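Local atomic coordinates of DynE7 (Micromonospora chersina, PDB entry 2XEM), a protein that probably acts as a hot-dog fold thioesterase that releases a polyene intermediate during biosynthesis of the enediyne antitumour agent dynemicin. Residues L62-A73 / L111-M122; F78-M86 / M97-P106. All coordinates share one frame; numbering follows the deposited sequence.

Contact 1 of 2, residues L62-A73 / L111-M122; sequences LVTVDCHADFYA and LLAQGRQTVACM
H68 and R116 face each other as a hydrogen-bonded pair in the antiparallel ladder that joins strands 60-71 and 110-124 of the hot-dog sheet. The guanidinium of R116 lies flat on the imidazole of H68, the planes 18° apart, with R116 NH2 3.4 Å from H68 CG over one ring face. A bend at chi3 (-50°) lets the R116 chain run alongside H68 and lay its flat end on the ring, and a water accepting from R116 NH1 and donating to D70 OD2 ties the arginine to the aspartate, which lies beyond salt-bridge distance.

Further along the same face, T118 OG1 donates to D66 OD2 at 2.8 Å, arriving on the syn side of the carboxylate. D66 reaches it with CG between its backbone N and carbonyl carbon (chi1 53°). With an alanine in place of D66, the T118 hydroxyl would probably lose this acceptor and be free to turn. V65 and D66 both face T118 in a classic beta bulge: T118 O takes a 2.8 Å bond from V65 N and a weak one from D66 N.

T64 and Q117, on the other face, bring CG2 and CG to 3.8 Å, while R41 of helix 32-48 donates to both T64 OG1 and Q117 OE1. Residues 66-70 pair with a strand of the second subunit, which carries the sheet from one subunit into the next, and there H68 meets H68 of that subunit. Where strand 60-71 gives way to loop, Y72 OH donates to Q114 OE1 at 2.8 Å, in the plane of the amide carbonyl and on a lone pair.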
loop_
_atom_site.group_PDB
_atom_site.type_symbol
_atom_site.label_atom_id
_atom_site.label_comp_id
_atom_site.label_asym_id
_atom_site.label_seq_id
_atom_site.Cartn_x
_atom_site.Cartn_y
_atom_site.Cartn_z
ATOM N N LEU D 62 -20.004 2.146 0.435
ATOM C CA LEU D 62 -19.927 0.905 1.199
ATOM C C LEU D 62 -18.988 1.131 2.356
ATOM O O LEU D 62 -17.782 1.341 2.156
ATOM C CB LEU D 62 -19.481 -0.288 0.336
ATOM C CG LEU D 62 -20.367 -0.677 -0.862
ATOM C CD1 LEU D 62 -19.782 -1.876 -1.573
ATOM C CD2 LEU D 62 -21.806 -0.976 -0.469
ATOM N N VAL D 63 -19.543 1.141 3.565
ATOM C CA VAL D 63 -18.763 1.421 4.771
ATOM C C VAL D 63 -18.484 0.095 5.505
ATOM O O VAL D 63 -19.424 -0.634 5.845
ATOM C CB VAL D 63 -19.523 2.459 5.633
ATOM C CG1 VAL D 63 -18.860 2.674 7.005
ATOM C CG2 VAL D 63 -19.690 3.786 4.868
ATOM N N THR D 64 -17.199 -0.243 5.701
ATOM C CA THR D 64 -16.831 -1.448 6.431
ATOM C C THR D 64 -17.143 -1.278 7.934
ATOM O O THR D 64 -16.741 -0.302 8.548
ATOM C CB THR D 64 -15.358 -1.838 6.162
ATOM O OG1 THR D 64 -15.116 -1.837 4.762
ATOM C CG2 THR D 64 -15.008 -3.216 6.696
ATOM N N VAL D 65 -17.874 -2.238 8.493
ATOM C CA VAL D 65 -18.284 -2.303 9.915
ATOM C C VAL D 65 -17.239 -3.123 10.681
ATOM O O VAL D 65 -16.830 -2.764 11.790
ATOM C CB VAL D 65 -19.729 -2.886 10.056
ATOM C CG1 VAL D 65 -20.114 -3.115 11.518
ATOM C CG2 VAL D 65 -20.747 -1.998 9.354
ATOM N N ASP D 66 -16.836 -4.246 10.102
ATOM C CA ASP D 66 -15.787 -5.096 10.671
ATOM C C ASP D 66 -15.158 -5.960 9.587
ATOM O O ASP D 66 -15.716 -6.083 8.499
ATOM C CB ASP D 66 -16.322 -5.976 11.822
ATOM C CG ASP D 66 -17.553 -6.820 11.495
ATOM O OD1 ASP D 66 -18.537 -6.713 12.219
ATOM O OD2 ASP D 66 -17.517 -7.583 10.506
ATOM N N CYS D 67 -13.990 -6.518 9.868
ATOM C CA CYS D 67 -13.340 -7.485 8.997
ATOM C C CYS D 67 -12.468 -8.416 9.847
ATOM O O CYS D 67 -12.143 -8.105 10.997
ATOM C CB CYS D 67 -12.523 -6.783 7.920
ATOM S SG CYS D 67 -11.077 -5.911 8.565
ATOM N N HIS D 68 -12.110 -9.561 9.265
ATOM C CA HIS D 68 -11.428 -10.650 9.950
ATOM C C HIS D 68 -10.628 -11.444 8.913
ATOM O O HIS D 68 -11.054 -11.553 7.755
ATOM C CB HIS D 68 -12.453 -11.561 10.651
ATOM C CG HIS D 68 -11.824 -12.468 11.667
ATOM N ND1 HIS D 68 -11.378 -13.734 11.327
ATOM C CD2 HIS D 68 -11.515 -12.230 12.966
ATOM C CE1 HIS D 68 -10.838 -14.231 12.432
ATOM N NE2 HIS D 68 -10.895 -13.361 13.442
ATOM N N ALA D 69 -9.475 -11.968 9.317
ATOM C CA ALA D 69 -8.728 -12.945 8.527
ATOM C C ALA D 69 -8.080 -13.969 9.433
ATOM O O ALA D 69 -7.657 -13.626 10.533
ATOM C CB ALA D 69 -7.672 -12.264 7.651
ATOM N N ASP D 70 -8.091 -15.251 9.003
ATOM C CA ASP D 70 -7.344 -16.361 9.610
ATOM C C ASP D 70 -6.314 -16.828 8.596
ATOM O O ASP D 70 -6.679 -17.079 7.446
ATOM C CB ASP D 70 -8.296 -17.523 9.945
ATOM C CG ASP D 70 -9.218 -17.197 11.098
ATOM O OD1 ASP D 70 -8.740 -17.167 12.247
ATOM O OD2 ASP D 70 -10.416 -16.973 10.853
ATOM N N PHE D 71 -5.062 -16.962 8.999
ATOM C CA PHE D 71 -3.953 -17.279 8.070
ATOM C C PHE D 71 -3.458 -18.706 8.310
ATOM O O PHE D 71 -3.243 -19.089 9.464
ATOM C CB PHE D 71 -2.795 -16.260 8.228
ATOM C CG PHE D 71 -3.261 -14.821 8.099
ATOM C CD1 PHE D 71 -3.356 -14.215 6.848
ATOM C CD2 PHE D 71 -3.646 -14.089 9.228
ATOM C CE1 PHE D 71 -3.795 -12.892 6.721
ATOM C CE2 PHE D 71 -4.083 -12.759 9.102
ATOM C CZ PHE D 71 -4.144 -12.167 7.843
ATOM N N TYR D 72 -3.315 -19.498 7.232
ATOM C CA TYR D 72 -2.994 -20.931 7.355
ATOM C C TYR D 72 -1.662 -21.310 6.709
ATOM O O TYR D 72 -0.929 -22.120 7.253
ATOM C CB TYR D 72 -4.132 -21.824 6.807
ATOM C CG TYR D 72 -5.506 -21.510 7.372
ATOM C CD1 TYR D 72 -5.732 -21.478 8.751
ATOM C CD2 TYR D 72 -6.585 -21.270 6.533
ATOM C CE1 TYR D 72 -7.004 -21.190 9.274
ATOM C CE2 TYR D 72 -7.854 -20.992 7.043
ATOM C CZ TYR D 72 -8.061 -20.947 8.409
ATOM O OH TYR D 72 -9.323 -20.682 8.879
ATOM N N ALA D 73 -1.373 -20.765 5.541
ATOM C CA ALA D 73 -0.150 -21.065 4.801
ATOM C C ALA D 73 0.335 -19.796 4.119
ATOM O O ALA D 73 -0.486 -18.977 3.710
ATOM C CB ALA D 73 -0.418 -22.162 3.770
ATOM N N LEU D 111 -5.300 -23.697 0.456
ATOM C CA LEU D 111 -6.003 -22.682 1.234
ATOM C C LEU D 111 -4.986 -21.875 2.049
ATOM O O LEU D 111 -4.412 -22.377 3.014
ATOM C CB LEU D 111 -7.074 -23.330 2.156
ATOM C CG LEU D 111 -7.970 -22.356 2.945
ATOM C CD1 LEU D 111 -8.883 -21.563 2.016
ATOM C CD2 LEU D 111 -8.787 -23.095 4.012
ATOM N N LEU D 112 -4.748 -20.635 1.647
ATOM C CA LEU D 112 -3.782 -19.756 2.322
ATOM C C LEU D 112 -4.360 -19.166 3.569
ATOM O O LEU D 112 -3.655 -19.007 4.559
ATOM C CB LEU D 112 -3.327 -18.616 1.385
ATOM C CG LEU D 112 -2.562 -19.029 0.098
ATOM C CD1 LEU D 112 -2.067 -17.799 -0.664
ATOM C CD2 LEU D 112 -1.397 -19.956 0.398
ATOM N N ALA D 113 -5.660 -18.856 3.529
ATOM C CA ALA D 113 -6.317 -17.997 4.497
ATOM C C ALA D 113 -7.806 -18.047 4.293
ATOM O O ALA D 113 -8.288 -18.485 3.233
ATOM C CB ALA D 113 -5.838 -16.553 4.326
ATOM N N GLN D 114 -8.551 -17.620 5.327
ATOM C CA GLN D 114 -9.979 -17.331 5.188
ATOM C C GLN D 114 -10.245 -15.960 5.792
ATOM O O GLN D 114 -9.434 -15.457 6.572
ATOM C CB GLN D 114 -10.855 -18.414 5.836
ATOM C CG GLN D 114 -10.839 -19.750 5.060
ATOM C CD GLN D 114 -11.585 -20.823 5.778
ATOM O OE1 GLN D 114 -11.333 -21.112 6.941
ATOM N NE2 GLN D 114 -12.528 -21.449 5.094
ATOM N N GLY D 115 -11.351 -15.351 5.395
ATOM C CA GLY D 115 -11.706 -14.047 5.923
ATOM C C GLY D 115 -13.184 -13.788 5.956
ATOM O O GLY D 115 -13.985 -14.571 5.425
ATOM N N ARG D 116 -13.550 -12.665 6.584
ATOM C CA ARG D 116 -14.937 -12.226 6.676
ATOM C C ARG D 116 -14.932 -10.725 6.736
ATOM O O ARG D 116 -13.990 -10.137 7.270
ATOM C CB ARG D 116 -15.623 -12.729 7.976
ATOM C CG ARG D 116 -15.851 -14.204 8.094
ATOM C CD ARG D 116 -16.663 -14.538 9.364
ATOM N NE ARG D 116 -16.146 -13.911 10.602
ATOM C CZ ARG D 116 -15.220 -14.436 11.399
ATOM N NH1 ARG D 116 -14.644 -15.593 11.091
ATOM N NH2 ARG D 116 -14.872 -13.818 12.516
ATOM N N GLN D 117 -16.032 -10.114 6.301
ATOM C CA GLN D 117 -16.199 -8.668 6.386
ATOM C C GLN D 117 -17.682 -8.359 6.457
ATOM O O GLN D 117 -18.473 -9.029 5.780
ATOM C CB GLN D 117 -15.620 -8.059 5.105
ATOM C CG GLN D 117 -15.540 -6.589 5.067
ATOM C CD GLN D 117 -15.041 -6.238 3.710
ATOM O OE1 GLN D 117 -15.811 -6.121 2.758
ATOM N NE2 GLN D 117 -13.738 -6.208 3.570
ATOM N N THR D 118 -18.051 -7.333 7.247
ATOM C CA THR D 118 -19.406 -6.783 7.213
ATOM C C THR D 118 -19.329 -5.390 6.668
ATOM O O THR D 118 -18.505 -4.604 7.117
ATOM C CB THR D 118 -20.079 -6.791 8.604
ATOM O OG1 THR D 118 -19.897 -8.063 9.197
ATOM C CG2 THR D 118 -21.579 -6.453 8.541
ATOM N N VAL D 119 -20.193 -5.076 5.712
ATOM C CA VAL D 119 -20.305 -3.729 5.152
ATOM C C VAL D 119 -21.703 -3.152 5.342
ATOM O O VAL D 119 -22.680 -3.901 5.395
ATOM C CB VAL D 119 -19.851 -3.623 3.665
ATOM C CG1 VAL D 119 -18.447 -4.152 3.444
ATOM C CG2 VAL D 119 -20.879 -4.249 2.692
ATOM N N ALA D 120 -21.802 -1.838 5.451
ATOM C CA ALA D 120 -23.090 -1.152 5.498
ATOM C C ALA D 120 -23.215 -0.254 4.261
ATOM O O ALA D 120 -22.242 0.393 3.868
ATOM C CB ALA D 120 -23.189 -0.312 6.770
ATOM N N CYS D 121 -24.392 -0.247 3.626
ATOM C CA CYS D 121 -24.693 0.661 2.533
ATOM C C CYS D 121 -25.102 2.004 3.133
ATOM O O CYS D 121 -26.017 2.064 3.960
ATOM C CB CYS D 121 -25.796 0.086 1.646
ATOM S SG CYS D 121 -25.332 -1.455 0.817
ATOM N N MET D 122 -24.404 3.066 2.736
ATOM C CA MET D 122 -24.664 4.412 3.244
ATOM C C MET D 122 -24.648 5.440 2.135
ATOM O O MET D 122 -24.101 5.199 1.063
ATOM C CB MET D 122 -23.667 4.834 4.340
ATOM C CG MET D 122 -23.262 3.738 5.293
ATOM S SD MET D 122 -23.433 4.241 6.995
ATOM C CE MET D 122 -24.729 3.186 7.442
HETATM O O HOH W 1 -12.551 -17.195 12.295
#

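Contact 2 of 2, residues F78-M86 / M97-P106; sequences FDEVEVRMM and MSFDYVRVAP
Strands 80-91 and 94-105 form an antiparallel beta hairpin in the hot-dog sheet, and this contact is the ladder between its arms, away from the connecting turn. Backbone bonds run regularly from M86 and S98 to E80, where V104 and A105 both face one residue in a classic beta bulge: E80 O accepts from V104 N and E80 N donates to A105 O.

The largely apolar face bearing V81, V83, M85, F99 and Y101 meets helix 32-48 through M85 on C40 and F44, F99 on Q37 and Y101 on W36. M85 runs beside the F99 ring, its CG 3.5 Å from F99 CE1, and its sulfur makes an oblique Met-aromatic contact, 4.7 Å from SD to the ring centroid. CG anti to the backbone N (chi1 -169°) carries the M85 chain alongside the ring. M85 SD also meets M97 SD at 3.6 Å. V83 fits against both rings, CG1 at F99 CD1 and CG2 at Y101 CD1.

On the other face, R84 lays its guanidinium over the V102 side chain, with NH1 3.7 Å from V102 CG2. NE and NH2 both grip E82 OE1 side-on, which holds the guanidinium in place, and a water links R84 NH1 to D100 OD2. The E82 carboxylate carbon, CD, in turn touches V104 CG1.

Beyond the bulge, D79 OD2 forms a salt bridge with R103 NH1, at 2.9 Å, and also accepts from the backbone N of S76. R103 NH1 lies above the carboxylate plane, while D79 OD2 sits near the guanidinium plane.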
loop_
_atom_site.group_PDB
_atom_site.type_symbol
_atom_site.label_atom_id
_atom_site.label_comp_id
_atom_site.label_asym_id
_atom_site.label_seq_id
_atom_site.Cartn_x
_atom_site.Cartn_y
_atom_site.Cartn_z
ATOM N N PHE D 78 4.274 -13.888 -7.236
ATOM C CA PHE D 78 3.865 -14.588 -8.461
ATOM C C PHE D 78 2.803 -15.651 -8.243
ATOM O O PHE D 78 2.340 -16.216 -9.235
ATOM C CB PHE D 78 5.047 -15.196 -9.252
ATOM C CG PHE D 78 6.155 -14.280 -9.711
ATOM C CD1 PHE D 78 7.390 -14.289 -9.079
ATOM C CD2 PHE D 78 5.999 -13.485 -10.848
ATOM C CE1 PHE D 78 8.434 -13.479 -9.534
ATOM C CE2 PHE D 78 7.048 -12.674 -11.308
ATOM C CZ PHE D 78 8.254 -12.670 -10.640
ATOM N N ASP D 79 2.427 -15.956 -6.972
ATOM C CA ASP D 79 1.313 -16.870 -6.693
ATOM C C ASP D 79 0.045 -16.323 -7.318
ATOM O O ASP D 79 -0.217 -15.120 -7.251
ATOM C CB ASP D 79 1.066 -17.050 -5.179
ATOM C CG ASP D 79 2.043 -17.941 -4.423
ATOM O OD1 ASP D 79 2.896 -18.589 -5.076
ATOM O OD2 ASP D 79 1.930 -18.015 -3.183
ATOM N N GLU D 80 -0.704 -17.204 -7.970
ATOM C CA GLU D 80 -2.034 -16.863 -8.444
ATOM C C GLU D 80 -3.034 -17.292 -7.363
ATOM O O GLU D 80 -3.136 -18.477 -7.031
ATOM C CB GLU D 80 -2.315 -17.525 -9.798
ATOM C CG GLU D 80 -3.724 -17.270 -10.314
ATOM C CD GLU D 80 -4.064 -18.040 -11.582
ATOM O OE1 GLU D 80 -5.240 -17.979 -12.004
ATOM O OE2 GLU D 80 -3.178 -18.739 -12.127
ATOM N N VAL D 81 -3.704 -16.306 -6.764
ATOM C CA VAL D 81 -4.602 -16.524 -5.632
ATOM C C VAL D 81 -6.018 -16.258 -6.092
ATOM O O VAL D 81 -6.280 -15.216 -6.688
ATOM C CB VAL D 81 -4.234 -15.656 -4.390
ATOM C CG1 VAL D 81 -5.204 -15.915 -3.213
ATOM C CG2 VAL D 81 -2.780 -15.872 -3.968
ATOM N N GLU D 82 -6.920 -17.223 -5.849
ATOM C CA GLU D 82 -8.343 -16.977 -6.032
ATOM C C GLU D 82 -8.939 -16.513 -4.711
ATOM O O GLU D 82 -8.846 -17.219 -3.707
ATOM C CB GLU D 82 -9.040 -18.220 -6.511
ATOM C CG GLU D 82 -8.717 -18.541 -7.940
ATOM C CD GLU D 82 -9.522 -19.704 -8.476
ATOM O OE1 GLU D 82 -10.301 -20.328 -7.715
ATOM O OE2 GLU D 82 -9.348 -20.002 -9.674
ATOM N N VAL D 83 -9.472 -15.291 -4.709
ATOM C CA VAL D 83 -10.191 -14.741 -3.564
ATOM C C VAL D 83 -11.666 -15.093 -3.812
ATOM O O VAL D 83 -12.320 -14.485 -4.651
ATOM C CB VAL D 83 -9.939 -13.220 -3.372
ATOM C CG1 VAL D 83 -10.643 -12.712 -2.101
ATOM C CG2 VAL D 83 -8.430 -12.919 -3.308
ATOM N N ARG D 84 -12.142 -16.145 -3.133
ATOM C CA ARG D 84 -13.463 -16.701 -3.363
ATOM C C ARG D 84 -14.435 -16.142 -2.350
ATOM O O ARG D 84 -14.295 -16.396 -1.159
ATOM C CB ARG D 84 -13.407 -18.234 -3.305
ATOM C CG ARG D 84 -12.418 -18.816 -4.304
ATOM C CD ARG D 84 -12.363 -20.299 -4.136
ATOM N NE ARG D 84 -11.466 -20.924 -5.105
ATOM C CZ ARG D 84 -11.125 -22.207 -5.079
ATOM N NH1 ARG D 84 -11.600 -23.008 -4.127
ATOM N NH2 ARG D 84 -10.305 -22.698 -5.992
ATOM N N MET D 85 -15.413 -15.369 -2.820
ATOM C CA MET D 85 -16.358 -14.667 -1.963
ATOM C C MET D 85 -17.729 -15.346 -1.903
ATOM O O MET D 85 -18.278 -15.764 -2.924
ATOM C CB MET D 85 -16.506 -13.216 -2.414
ATOM C CG MET D 85 -17.265 -12.346 -1.435
ATOM S SD MET D 85 -17.336 -10.634 -2.005
ATOM C CE MET D 85 -18.508 -10.838 -3.427
ATOM N N MET D 86 -18.301 -15.401 -0.703
ATOM C CA MET D 86 -19.681 -15.857 -0.500
ATOM C C MET D 86 -20.453 -14.901 0.383
ATOM O O MET D 86 -19.866 -14.266 1.258
ATOM C CB MET D 86 -19.684 -17.253 0.129
ATOM C CG MET D 86 -19.122 -18.291 -0.812
ATOM S SD MET D 86 -19.579 -19.953 -0.481
ATOM C CE MET D 86 -21.270 -19.966 -1.149
ATOM N N MET D 97 -20.044 -10.904 4.243
ATOM C CA MET D 97 -19.393 -11.726 3.217
ATOM C C MET D 97 -18.300 -12.543 3.857
ATOM O O MET D 97 -17.713 -12.086 4.835
ATOM C CB MET D 97 -18.732 -10.830 2.153
ATOM C CG MET D 97 -19.720 -10.136 1.243
ATOM S SD MET D 97 -18.961 -8.679 0.487
ATOM C CE MET D 97 -19.002 -7.524 1.944
ATOM N N SER D 98 -18.032 -13.741 3.317
ATOM C CA SER D 98 -16.895 -14.581 3.704
ATOM C C SER D 98 -16.002 -14.883 2.506
ATOM O O SER D 98 -16.444 -14.790 1.360
ATOM C CB SER D 98 -17.352 -15.872 4.389
ATOM O OG SER D 98 -18.240 -16.594 3.550
ATOM N N PHE D 99 -14.723 -15.193 2.783
ATOM C CA PHE D 99 -13.672 -15.308 1.760
ATOM C C PHE D 99 -12.804 -16.506 2.052
ATOM O O PHE D 99 -12.424 -16.707 3.204
ATOM C CB PHE D 99 -12.793 -14.045 1.694
ATOM C CG PHE D 99 -13.532 -12.738 1.515
ATOM C CD1 PHE D 99 -13.712 -12.191 0.248
ATOM C CD2 PHE D 99 -14.027 -12.039 2.616
ATOM C CE1 PHE D 99 -14.397 -10.982 0.083
ATOM C CE2 PHE D 99 -14.721 -10.837 2.445
ATOM C CZ PHE D 99 -14.896 -10.317 1.175
ATOM N N ASP D 100 -12.557 -17.332 1.019
ATOM C CA ASP D 100 -11.485 -18.304 0.999
ATOM C C ASP D 100 -10.394 -17.747 0.098
ATOM O O ASP D 100 -10.700 -17.225 -0.972
ATOM C CB ASP D 100 -11.961 -19.650 0.430
ATOM C CG ASP D 100 -12.758 -20.541 1.379
ATOM O OD1 ASP D 100 -12.919 -20.170 2.569
ATOM O OD2 ASP D 100 -13.180 -21.624 0.947
ATOM N N TYR D 101 -9.125 -17.839 0.529
ATOM C CA TYR D 101 -8.007 -17.395 -0.318
ATOM C C TYR D 101 -7.256 -18.639 -0.716
ATOM O O TYR D 101 -6.588 -19.253 0.118
ATOM C CB TYR D 101 -7.055 -16.462 0.428
ATOM C CG TYR D 101 -7.677 -15.227 1.034
ATOM C CD1 TYR D 101 -7.458 -13.976 0.476
ATOM C CD2 TYR D 101 -8.394 -15.295 2.234
ATOM C CE1 TYR D 101 -7.932 -12.820 1.090
ATOM C CE2 TYR D 101 -8.897 -14.146 2.843
ATOM C CZ TYR D 101 -8.640 -12.911 2.280
ATOM O OH TYR D 101 -9.031 -11.770 2.919
ATOM N N VAL D 102 -7.394 -19.025 -1.980
ATOM C CA VAL D 102 -6.853 -20.287 -2.470
ATOM C C VAL D 102 -5.750 -20.021 -3.494
ATOM O O VAL D 102 -6.020 -19.419 -4.543
ATOM C CB VAL D 102 -7.977 -21.212 -3.019
ATOM C CG1 VAL D 102 -7.409 -22.556 -3.487
ATOM C CG2 VAL D 102 -9.079 -21.427 -1.961
ATOM N N ARG D 103 -4.505 -20.443 -3.186
ATOM C CA ARG D 103 -3.468 -20.462 -4.218
ATOM C C ARG D 103 -3.789 -21.587 -5.207
ATOM O O ARG D 103 -3.890 -22.742 -4.792
ATOM C CB ARG D 103 -2.045 -20.635 -3.626
ATOM C CG ARG D 103 -0.982 -20.819 -4.725
ATOM C CD ARG D 103 0.442 -20.878 -4.236
ATOM N NE ARG D 103 0.650 -21.910 -3.226
ATOM C CZ ARG D 103 1.175 -21.680 -2.029
ATOM N NH1 ARG D 103 1.563 -20.453 -1.687
ATOM N NH2 ARG D 103 1.320 -22.674 -1.162
ATOM N N VAL D 104 -3.960 -21.240 -6.496
ATOM C CA VAL D 104 -4.237 -22.200 -7.574
ATOM C C VAL D 104 -3.021 -22.444 -8.466
ATOM O O VAL D 104 -3.030 -23.369 -9.259
ATOM C CB VAL D 104 -5.501 -21.837 -8.390
ATOM C CG1 VAL D 104 -6.744 -21.909 -7.504
ATOM C CG2 VAL D 104 -5.366 -20.461 -9.058
ATOM N N ALA D 105 -1.988 -21.594 -8.359
ATOM C CA ALA D 105 -0.726 -21.791 -9.081
ATOM C C ALA D 105 0.378 -20.973 -8.405
ATOM O O ALA D 105 0.080 -19.919 -7.839
ATOM C CB ALA D 105 -0.865 -21.402 -10.559
ATOM N N PRO D 106 1.636 -21.461 -8.360
ATOM C CA PRO D 106 2.107 -22.803 -8.770
ATOM C C PRO D 106 1.701 -23.853 -7.735
ATOM O O PRO D 106 1.151 -23.512 -6.684
ATOM C CB PRO D 106 3.635 -22.619 -8.840
ATOM C CG PRO D 106 3.912 -21.592 -7.748
ATOM C CD PRO D 106 2.734 -20.640 -7.817
HETATM O O HOH W 2 -13.156 -22.580 -1.686
#

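Following strand 11-16 and helices 32-48 and 50-55, the chain lays down strand 60-71, the first arm of contact 1, then passes into 78-86, doubles back through the hairpin turn and closes contact 2 with 97-106. Only afterwards does strand 110-124 return to pair with 62-73, closing the larger loop, so contact 2 is nested inside contact 1. The two contacts belong to one sheet, joined where strands 94-105 and 110-124 run as neighbours: L112 N probably bonds to Y101 O and G115 N to F99 O, each at 2.8 Å. The order 60-71, 110-124, 94-105, 80-91 continues to strand 11-16, with helix 32-48 packed against residues from both contacts.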